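Lpg2148(MvcA) (Legionella pneumophila subsp. pneumophila str. Philadelphia 1, PDB 6K11) probably acts as a deamidase-type deubiquitinase through which the bacterium regulates the activity of the host ubiquitin-conjugating enzyme UBE2N. Local coordinates at residues A[27-32]-A[370-375]; A[136-141]-A[154-159]; A[233-238]-A[250-255]. All coordinates share one frame; numbering follows the deposited sequence.

In the fold
Near the N terminus, the start of helix 28-39 (residues 27-32) receives residues 370-375 of the C-terminal helix 358-381, so contact 1 closes a loop that holds nearly the whole chain. The other two contacts are nested inside this loop and follow one another in series. Contact 2 joins strands 134-137 and 152-155 in the insertion domain, about 45 Å, centre to centre, from contact 3. Contact 3 then closes the hairpin of strands 228-238 and 250-252 at one margin of the antiparallel sheet, nearest to the centre of the chain. Thus contact 1 ties an early helix to the last one, while contacts 2 and 3 tie neighbouring strands within an inserted and a central sheet.

Contact 1: residues A[27-32]-A[370-375]; sequences PAEVLG and KLAMTE
G32 and M373 bring two helices together at a CA to CA distance of 4.1 Å, the short segments 28-32 and 370-375 crossing at -43°. Their axes come within 7.3 Å of each other, a closeness that suits the lack of a side chain at G32 and the single methyl at A372. M373 CA makes a bent CA-H...O contact with G32 O, 3.2 Å away. M373 CB lies against the same oxygen. A28, G32 and A36 recur every fourth residue along helix 28-39, a small-xxx-small pattern of the kind found where helices pack closely. The methyl of A372 sits over the backbone of E29, its CB 3.7 Å from E29 O and equally near E29 CA. E29 flanks it, with CG 3.8 Å from A372 CB. M373 CG is anti to the backbone N (chi1 -178°), and the extended chain beyond runs off toward Q35, A36 and S39, touching V60 of helix 49-64 as well. On a flank of helix 358-381 turned from G32, T374 OG1 and T374 N reach K370 O from opposite faces of its plane, the hydroxyl at 2.9 Å.

Contact 2: residues A[136-141]-A[154-159]; sequences VKTKNE and YLLENK
V136 and K137 pair with Y154 and L155 as parallel neighbours, the one parallel pairing in the mixed sheet of the MvcA insertion domain. Backbone bonds come first: L155 is held at both its ends, its N donating to V136 O (2.8 Å) and its O accepting from T138 N (3.0 Å), each nearly straight. CA-H...O contacts, such as L156 CA to T138 O, accompany this ladder as the chains leave it.

Apolar packing fills the side of V136 and Y154, which lie side by side and point the same way. V136 CB is 3.7 Å from Y154 CD1 and as near to CE1, approaching the ring obliquely, whereas T138 CG2 comes to the ring edge. In T138 it is OG1 that lies anti to the backbone N (chi1 172°), and CG2 is thereby turned to L156, 3.6 Å from its CD1. The phenol end of Y154 is bonded to V149 O. From the other side of the sheet K137 NZ reaches the carbonyls of F183, I186 and G187 at the end of helix 176-185.

Polar side chains close the loop beyond the strands. The bend of E157 at chi2 (104°) turns its CD back, and the syn lone pair of OE1 takes the N-H of N140 at 2.6 Å, where a 3-10 turn begins. K139 NZ stays 4.2 Å from E157 OE2, too far for a salt bridge, although its charge could partly balance the carboxylates of E157 and E141. Farther out, the amides of N140 and N158 stand with planes 89° apart, N140 ND2 giving a weak, bent bond to N158 OD1 at 2.9 Å.

Contact 3: residues A[233-238]-A[250-255]; sequences SFTIYI and YPYQAY
Y237 CG is anti to its backbone N (chi1 177°) and Y252 CG anti to its carbonyl carbon (chi1 -52°), torsions that set the two CG atoms on the same face of the sheet. From there the two side chains run side by side, pointing the same way. Y252 CE2 rests 3.7 Å from Y237 CB, and Y252 OH comes 3.5 Å from Y237 CD2, oblique to that ring. Both hydroxyls are bonded within helix 4-19, Y237 OH to G5 O and Y252 OH to H9 ND1, so this side of the sheet is clasped by the N-terminal helix.

The backbones form an antiparallel hairpin in which 250-252 is an outermost strand of the five-stranded sheet. T235 and Y252 exchange two bonds, T235 N to Y252 O being the longer (3.2 Å) but almost straight, and Y237 and Y250 exchange two more. P251, which has no N-H, falls opposite I236 in a non-hydrogen-bonded pair, so the proline costs no bond of the ladder. On that face I236 CG1 packs 4.0 Å from P251 CB. T235 OG1 lies 3.6 Å from Y252 CB, and a water bridges it to Y252 O. Where the strands part, a second water accepts from A254 N and donates to S233 O at 2.8 Å.

F234 CB meets Q253 CB at 3.8 Å, just past the last paired residues. Q253 OE1 bonds H232 NE2, consistent with the His-Gln pair of a Cys-His-Gln triad as in Cif-type deamidases. The ladder would then set the backbone that carries Q253 beside the strand of H232, with one water joining S233 O to A254 N where the direct bonds stop.

Contact 1: residues A[27-32]-A[370-375]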
loop_
_atom_site.group_PDB
_atom_site.type_symbol
_atom_site.label_atom_id
_atom_site.label_comp_id
_atom_site.label_asym_id
_atom_site.label_seq_id
_atom_site.Cartn_x
_atom_site.Cartn_y
_atom_site.Cartn_z
ATOM N N PRO A 27 -12.338 6.913 18.791
ATOM C CA PRO A 27 -12.540 8.140 19.571
ATOM C C PRO A 27 -11.295 9.011 19.499
ATOM O O PRO A 27 -10.175 8.504 19.433
ATOM C CB PRO A 27 -12.818 7.626 20.996
ATOM C CG PRO A 27 -13.312 6.176 20.785
ATOM C CD PRO A 27 -12.486 5.695 19.612
ATOM N N ALA A 28 -11.511 10.327 19.451
ATOM C CA ALA A 28 -10.397 11.256 19.254
ATOM C C ALA A 28 -9.357 11.118 20.357
ATOM O O ALA A 28 -8.147 11.203 20.095
ATOM C CB ALA A 28 -10.910 12.693 19.192
ATOM N N GLU A 29 -9.802 10.934 21.604
ATOM C CA GLU A 29 -8.825 10.806 22.682
ATOM C C GLU A 29 -7.957 9.574 22.491
ATOM O O GLU A 29 -6.754 9.602 22.781
ATOM C CB GLU A 29 -9.512 10.783 24.050
ATOM C CG GLU A 29 -8.512 10.903 25.219
ATOM C CD GLU A 29 -9.180 10.908 26.606
ATOM O OE1 GLU A 29 -9.618 9.842 27.062
ATOM O OE2 GLU A 29 -9.267 11.986 27.236
ATOM N N VAL A 30 -8.543 8.483 21.991
ATOM C CA VAL A 30 -7.785 7.253 21.762
ATOM C C VAL A 30 -6.760 7.463 20.649
ATOM O O VAL A 30 -5.588 7.069 20.768
ATOM C CB VAL A 30 -8.755 6.097 21.434
ATOM C CG1 VAL A 30 -8.001 4.827 21.055
ATOM C CG2 VAL A 30 -9.689 5.841 22.619
ATOM N N LEU A 31 -7.194 8.080 19.549
ATOM C CA LEU A 31 -6.281 8.404 18.452
ATOM C C LEU A 31 -5.134 9.286 18.935
ATOM O O LEU A 31 -3.959 9.041 18.612
ATOM C CB LEU A 31 -7.052 9.097 17.329
ATOM C CG LEU A 31 -6.162 9.615 16.196
ATOM C CD1 LEU A 31 -5.510 8.424 15.514
ATOM C CD2 LEU A 31 -6.957 10.441 15.174
ATOM N N GLY A 32 -5.463 10.332 19.698
ATOM C CA GLY A 32 -4.433 11.232 20.195
ATOM C C GLY A 32 -3.439 10.541 21.111
ATOM O O GLY A 32 -2.231 10.763 21.009
ATOM N N LYS A 370 -5.536 16.370 19.092
ATOM C CA LYS A 370 -4.313 17.123 19.394
ATOM C C LYS A 370 -4.156 17.346 20.897
ATOM O O LYS A 370 -3.067 17.165 21.455
ATOM C CB LYS A 370 -4.337 18.459 18.646
ATOM C CG LYS A 370 -3.110 19.366 18.917
ATOM C CD LYS A 370 -3.099 20.555 17.944
ATOM C CE LYS A 370 -1.726 21.231 17.886
ATOM N NZ LYS A 370 -1.668 22.339 16.874
ATOM N N LEU A 371 -5.231 17.759 21.565
ATOM C CA LEU A 371 -5.182 17.923 23.012
ATOM C C LEU A 371 -4.797 16.617 23.703
ATOM O O LEU A 371 -3.934 16.600 24.591
ATOM C CB LEU A 371 -6.532 18.426 23.510
ATOM C CG LEU A 371 -6.604 18.513 25.029
ATOM C CD1 LEU A 371 -5.688 19.642 25.514
ATOM C CD2 LEU A 371 -8.033 18.709 25.500
ATOM N N ALA A 372 -5.428 15.508 23.310
ATOM C CA ALA A 372 -5.116 14.221 23.930
ATOM C C ALA A 372 -3.663 13.829 23.685
ATOM O O ALA A 372 -2.976 13.326 24.591
ATOM C CB ALA A 372 -6.060 13.139 23.402
ATOM N N MET A 373 -3.182 14.033 22.461
ATOM C CA MET A 373 -1.785 13.741 22.153
ATOM C C MET A 373 -0.851 14.565 23.034
ATOM O O MET A 373 0.109 14.031 23.612
ATOM C CB MET A 373 -1.508 14.008 20.665
ATOM C CG MET A 373 -0.075 13.680 20.226
ATOM S SD MET A 373 0.338 14.080 18.494
ATOM C CE MET A 373 2.105 13.751 18.516
ATOM N N THR A 374 -1.119 15.868 23.154
ATOM C CA THR A 374 -0.222 16.751 23.897
ATOM C C THR A 374 -0.214 16.401 25.383
ATOM O O THR A 374 0.848 16.296 26.007
ATOM C CB THR A 374 -0.639 18.208 23.701
ATOM O OG1 THR A 374 -0.672 18.515 22.298
ATOM C CG2 THR A 374 0.345 19.134 24.394
ATOM N N GLU A 375 -1.400 16.216 25.968
ATOM C CA GLU A 375 -1.467 15.891 27.389
ATOM C C GLU A 375 -0.837 14.530 27.673
ATOM O O GLU A 375 -0.129 14.363 28.674
ATOM C CB GLU A 375 -2.921 15.963 27.862
ATOM C CG GLU A 375 -3.505 17.375 27.717
ATOM C CD GLU A 375 -4.918 17.535 28.273
ATOM O OE1 GLU A 375 -5.308 18.687 28.597
ATOM O OE2 GLU A 375 -5.646 16.517 28.373
#

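Contact 2: residues A[136-141]-A[154-159]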
loop_
_atom_site.group_PDB
_atom_site.type_symbol
_atom_site.label_atom_id
_atom_site.label_comp_id
_atom_site.label_asym_id
_atom_site.label_seq_id
_atom_site.Cartn_x
_atom_site.Cartn_y
_atom_site.Cartn_z
ATOM N N VAL A 136 27.259 -4.894 -2.274
ATOM C CA VAL A 136 28.038 -4.058 -1.361
ATOM C C VAL A 136 29.118 -4.919 -0.728
ATOM O O VAL A 136 28.815 -5.912 -0.054
ATOM C CB VAL A 136 27.171 -3.409 -0.269
ATOM C CG1 VAL A 136 28.051 -2.638 0.716
ATOM C CG2 VAL A 136 26.082 -2.501 -0.883
ATOM N N LYS A 137 30.373 -4.526 -0.922
ATOM C CA LYS A 137 31.499 -5.164 -0.259
ATOM C C LYS A 137 31.766 -4.434 1.053
ATOM O O LYS A 137 31.952 -3.213 1.060
ATOM C CB LYS A 137 32.732 -5.134 -1.158
ATOM C CG LYS A 137 33.908 -5.852 -0.603
ATOM C CD LYS A 137 35.049 -5.805 -1.602
ATOM C CE LYS A 137 36.387 -5.792 -0.895
ATOM N NZ LYS A 137 37.500 -5.790 -1.884
ATOM N N THR A 138 31.767 -5.172 2.158
ATOM C CA THR A 138 31.967 -4.566 3.466
ATOM C C THR A 138 32.729 -5.511 4.382
ATOM O O THR A 138 32.501 -6.726 4.379
ATOM C CB THR A 138 30.636 -4.179 4.128
ATOM O OG1 THR A 138 30.881 -3.758 5.480
ATOM C CG2 THR A 138 29.662 -5.357 4.117
ATOM N N LYS A 139 33.639 -4.940 5.162
ATOM C CA LYS A 139 34.322 -5.702 6.192
ATOM C C LYS A 139 33.322 -6.178 7.238
ATOM O O LYS A 139 32.313 -5.521 7.512
ATOM C CB LYS A 139 35.406 -4.848 6.854
ATOM C CG LYS A 139 36.637 -4.613 5.974
ATOM C CD LYS A 139 37.816 -4.081 6.789
ATOM C CE LYS A 139 39.100 -4.005 5.954
ATOM N NZ LYS A 139 39.384 -5.255 5.181
ATOM N N ASN A 140 33.611 -7.346 7.816
ATOM C CA ASN A 140 32.755 -7.883 8.865
ATOM C C ASN A 140 32.604 -6.900 10.019
ATOM O O ASN A 140 31.517 -6.779 10.594
ATOM C CB ASN A 140 33.321 -9.214 9.360
ATOM C CG ASN A 140 32.282 -10.071 10.035
ATOM O OD1 ASN A 140 31.503 -9.592 10.860
ATOM N ND2 ASN A 140 32.248 -11.349 9.677
ATOM N N GLU A 141 33.669 -6.162 10.341
ATOM C CA GLU A 141 33.640 -5.251 11.483
ATOM C C GLU A 141 32.558 -4.182 11.353
ATOM O O GLU A 141 32.028 -3.719 12.370
ATOM C CB GLU A 141 35.015 -4.607 11.644
ATOM C CG GLU A 141 36.149 -5.584 11.339
ATOM C CD GLU A 141 37.425 -4.888 10.901
ATOM O OE1 GLU A 141 38.107 -5.410 9.984
ATOM O OE2 GLU A 141 37.751 -3.829 11.474
ATOM N N TYR A 154 25.278 -8.398 0.108
ATOM C CA TYR A 154 26.428 -7.979 0.904
ATOM C C TYR A 154 27.509 -9.050 0.859
ATOM O O TYR A 154 27.250 -10.215 1.178
ATOM C CB TYR A 154 26.020 -7.703 2.356
ATOM C CG TYR A 154 25.203 -6.432 2.488
ATOM C CD1 TYR A 154 25.825 -5.205 2.688
ATOM C CD2 TYR A 154 23.818 -6.454 2.369
ATOM C CE1 TYR A 154 25.087 -4.023 2.780
ATOM C CE2 TYR A 154 23.073 -5.285 2.464
ATOM C CZ TYR A 154 23.714 -4.074 2.673
ATOM O OH TYR A 154 22.971 -2.912 2.761
ATOM N N LEU A 155 28.724 -8.656 0.484
ATOM C CA LEU A 155 29.869 -9.562 0.445
ATOM C C LEU A 155 30.830 -9.187 1.565
ATOM O O LEU A 155 31.424 -8.103 1.552
ATOM C CB LEU A 155 30.567 -9.519 -0.914
ATOM C CG LEU A 155 31.915 -10.256 -0.987
ATOM C CD1 LEU A 155 31.722 -11.774 -0.772
ATOM C CD2 LEU A 155 32.577 -9.976 -2.331
ATOM N N LEU A 156 30.981 -10.088 2.527
ATOM C CA LEU A 156 31.908 -9.945 3.636
ATOM C C LEU A 156 33.118 -10.834 3.386
ATOM O O LEU A 156 33.140 -11.634 2.442
ATOM C CB LEU A 156 31.238 -10.326 4.963
ATOM C CG LEU A 156 30.266 -9.386 5.677
ATOM C CD1 LEU A 156 29.171 -8.870 4.760
ATOM C CD2 LEU A 156 29.659 -10.115 6.872
ATOM N N GLU A 157 34.127 -10.699 4.259
ATOM C CA GLU A 157 35.273 -11.607 4.205
ATOM C C GLU A 157 34.833 -13.064 4.262
ATOM O O GLU A 157 35.440 -13.927 3.618
ATOM C CB GLU A 157 36.249 -11.332 5.358
ATOM C CG GLU A 157 36.933 -9.985 5.315
ATOM C CD GLU A 157 36.335 -9.022 6.316
ATOM O OE1 GLU A 157 35.090 -9.023 6.455
ATOM O OE2 GLU A 157 37.099 -8.279 6.969
ATOM N N ASN A 158 33.787 -13.369 5.040
ATOM C CA ASN A 158 33.439 -14.760 5.300
ATOM C C ASN A 158 31.964 -15.086 5.101
ATOM O O ASN A 158 31.538 -16.190 5.466
ATOM C CB ASN A 158 33.855 -15.160 6.717
ATOM C CG ASN A 158 33.459 -14.139 7.762
ATOM O OD1 ASN A 158 32.559 -13.316 7.556
ATOM N ND2 ASN A 158 34.139 -14.188 8.906
ATOM N N LYS A 159 31.178 -14.177 4.533
ATOM C CA LYS A 159 29.760 -14.431 4.309
ATOM C C LYS A 159 29.340 -13.709 3.034
ATOM O O LYS A 159 29.905 -12.673 2.679
ATOM C CB LYS A 159 28.909 -13.968 5.503
ATOM C CG LYS A 159 29.153 -14.724 6.823
ATOM C CD LYS A 159 28.151 -15.871 7.005
ATOM C CE LYS A 159 28.350 -16.636 8.327
ATOM N NZ LYS A 159 29.128 -15.824 9.290
#

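Contact 3: residues A[233-238]-A[250-255]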
loop_
_atom_site.group_PDB
_atom_site.type_symbol
_atom_site.label_atom_id
_atom_site.label_comp_id
_atom_site.label_asym_id
_atom_site.label_seq_id
_atom_site.Cartn_x
_atom_site.Cartn_y
_atom_site.Cartn_z
ATOM N N SER A 233 -3.315 -0.629 -3.223
ATOM C CA SER A 233 -4.431 -1.415 -2.723
ATOM C C SER A 233 -5.700 -0.641 -3.039
ATOM O O SER A 233 -5.693 0.590 -2.986
ATOM C CB SER A 233 -4.298 -1.635 -1.210
ATOM O OG SER A 233 -5.545 -1.978 -0.626
ATOM N N PHE A 234 -6.764 -1.345 -3.409
ATOM C CA PHE A 234 -8.052 -0.688 -3.611
ATOM C C PHE A 234 -9.139 -1.742 -3.568
ATOM O O PHE A 234 -8.870 -2.946 -3.556
ATOM C CB PHE A 234 -8.112 0.117 -4.932
ATOM C CG PHE A 234 -7.966 -0.709 -6.201
ATOM C CD1 PHE A 234 -6.706 -1.086 -6.670
ATOM C CD2 PHE A 234 -9.089 -1.048 -6.962
ATOM C CE1 PHE A 234 -6.566 -1.813 -7.844
ATOM C CE2 PHE A 234 -8.954 -1.764 -8.147
ATOM C CZ PHE A 234 -7.683 -2.156 -8.585
ATOM N N THR A 235 -10.380 -1.271 -3.536
ATOM C CA THR A 235 -11.522 -2.158 -3.530
ATOM C C THR A 235 -12.474 -1.738 -4.638
ATOM O O THR A 235 -12.440 -0.607 -5.136
ATOM C CB THR A 235 -12.238 -2.157 -2.161
ATOM O OG1 THR A 235 -12.547 -0.803 -1.778
ATOM C CG2 THR A 235 -11.355 -2.784 -1.095
ATOM N N ILE A 236 -13.321 -2.679 -5.029
ATOM C CA ILE A 236 -14.398 -2.424 -5.969
ATOM C C ILE A 236 -15.647 -3.045 -5.372
ATOM O O ILE A 236 -15.607 -4.183 -4.887
ATOM C CB ILE A 236 -14.104 -2.999 -7.367
ATOM C CG1 ILE A 236 -13.079 -2.116 -8.106
ATOM C CG2 ILE A 236 -15.401 -3.091 -8.188
ATOM C CD1 ILE A 236 -12.735 -2.625 -9.485
ATOM N N TYR A 237 -16.747 -2.300 -5.399
ATOM C CA TYR A 237 -18.018 -2.764 -4.856
ATOM C C TYR A 237 -19.020 -2.850 -5.999
ATOM O O TYR A 237 -19.174 -1.899 -6.772
ATOM C CB TYR A 237 -18.511 -1.820 -3.755
ATOM C CG TYR A 237 -19.869 -2.164 -3.175
ATOM C CD1 TYR A 237 -20.124 -3.419 -2.614
ATOM C CD2 TYR A 237 -20.892 -1.221 -3.177
ATOM C CE1 TYR A 237 -21.378 -3.727 -2.069
ATOM C CE2 TYR A 237 -22.142 -1.517 -2.638
ATOM C CZ TYR A 237 -22.378 -2.775 -2.094
ATOM O OH TYR A 237 -23.625 -3.063 -1.568
ATOM N N ILE A 238 -19.675 -3.995 -6.124
ATOM C CA ILE A 238 -20.659 -4.228 -7.171
ATOM C C ILE A 238 -21.997 -4.538 -6.507
ATOM O O ILE A 238 -22.261 -5.677 -6.116
ATOM C CB ILE A 238 -20.227 -5.365 -8.114
ATOM C CG1 ILE A 238 -18.833 -5.086 -8.678
ATOM C CG2 ILE A 238 -21.241 -5.504 -9.261
ATOM C CD1 ILE A 238 -18.096 -6.331 -9.148
ATOM N N TYR A 250 -18.008 0.184 -8.613
ATOM C CA TYR A 250 -17.467 1.438 -8.084
ATOM C C TYR A 250 -16.119 1.157 -7.444
ATOM O O TYR A 250 -16.054 0.378 -6.475
ATOM C CB TYR A 250 -18.430 2.077 -7.083
ATOM C CG TYR A 250 -19.757 2.390 -7.731
ATOM C CD1 TYR A 250 -19.947 3.574 -8.438
ATOM C CD2 TYR A 250 -20.794 1.469 -7.696
ATOM C CE1 TYR A 250 -21.166 3.846 -9.059
ATOM C CE2 TYR A 250 -22.009 1.732 -8.313
ATOM C CZ TYR A 250 -22.188 2.919 -8.991
ATOM O OH TYR A 250 -23.394 3.179 -9.605
ATOM N N PRO A 251 -15.030 1.752 -7.938
ATOM C CA PRO A 251 -13.743 1.612 -7.253
ATOM C C PRO A 251 -13.585 2.671 -6.177
ATOM O O PRO A 251 -13.985 3.830 -6.340
ATOM C CB PRO A 251 -12.721 1.812 -8.385
ATOM C CG PRO A 251 -13.407 2.778 -9.333
ATOM C CD PRO A 251 -14.912 2.531 -9.188
ATOM N N TYR A 252 -12.980 2.244 -5.064
ATOM C CA TYR A 252 -12.713 3.074 -3.896
ATOM C C TYR A 252 -11.230 3.007 -3.562
ATOM O O TYR A 252 -10.650 1.910 -3.524
ATOM C CB TYR A 252 -13.499 2.584 -2.660
ATOM C CG TYR A 252 -14.992 2.385 -2.826
ATOM C CD1 TYR A 252 -15.748 3.184 -3.669
ATOM C CD2 TYR A 252 -15.648 1.393 -2.087
ATOM C CE1 TYR A 252 -17.149 2.976 -3.786
ATOM C CE2 TYR A 252 -17.006 1.188 -2.196
ATOM C CZ TYR A 252 -17.749 1.975 -3.034
ATOM O OH TYR A 252 -19.107 1.737 -3.101
ATOM N N GLN A 253 -10.621 4.156 -3.266
ATOM C CA GLN A 253 -9.217 4.113 -2.878
ATOM C C GLN A 253 -8.766 5.407 -2.212
ATOM O O GLN A 253 -9.395 6.463 -2.339
ATOM C CB GLN A 253 -8.321 3.847 -4.095
ATOM C CG GLN A 253 -8.355 4.987 -5.126
ATOM C CD GLN A 253 -7.189 4.892 -6.072
ATOM O OE1 GLN A 253 -7.021 3.876 -6.742
ATOM N NE2 GLN A 253 -6.354 5.917 -6.100
ATOM N N ALA A 254 -7.642 5.295 -1.510
ATOM C CA ALA A 254 -6.749 6.396 -1.170
ATOM C C ALA A 254 -5.378 6.115 -1.787
ATOM O O ALA A 254 -5.090 4.995 -2.218
ATOM C CB ALA A 254 -6.609 6.568 0.360
ATOM N N TYR A 255 -4.547 7.151 -1.874
ATOM C CA TYR A 255 -3.176 6.998 -2.372
ATOM C C TYR A 255 -2.283 7.937 -1.572
ATOM O O TYR A 255 -2.390 9.162 -1.705
ATOM C CB TYR A 255 -3.083 7.274 -3.882
ATOM C CG TYR A 255 -1.920 6.549 -4.522
ATOM C CD1 TYR A 255 -0.604 6.918 -4.238
ATOM C CD2 TYR A 255 -2.132 5.467 -5.372
ATOM C CE1 TYR A 255 0.485 6.225 -4.811
ATOM C CE2 TYR A 255 -1.063 4.781 -5.954
ATOM C CZ TYR A 255 0.237 5.152 -5.661
ATOM O OH TYR A 255 1.274 4.450 -6.234
HETATM O O HOH W 1 -7.273 2.156 -1.369
HETATM O O HOH W 2 -10.254 0.801 -0.920
#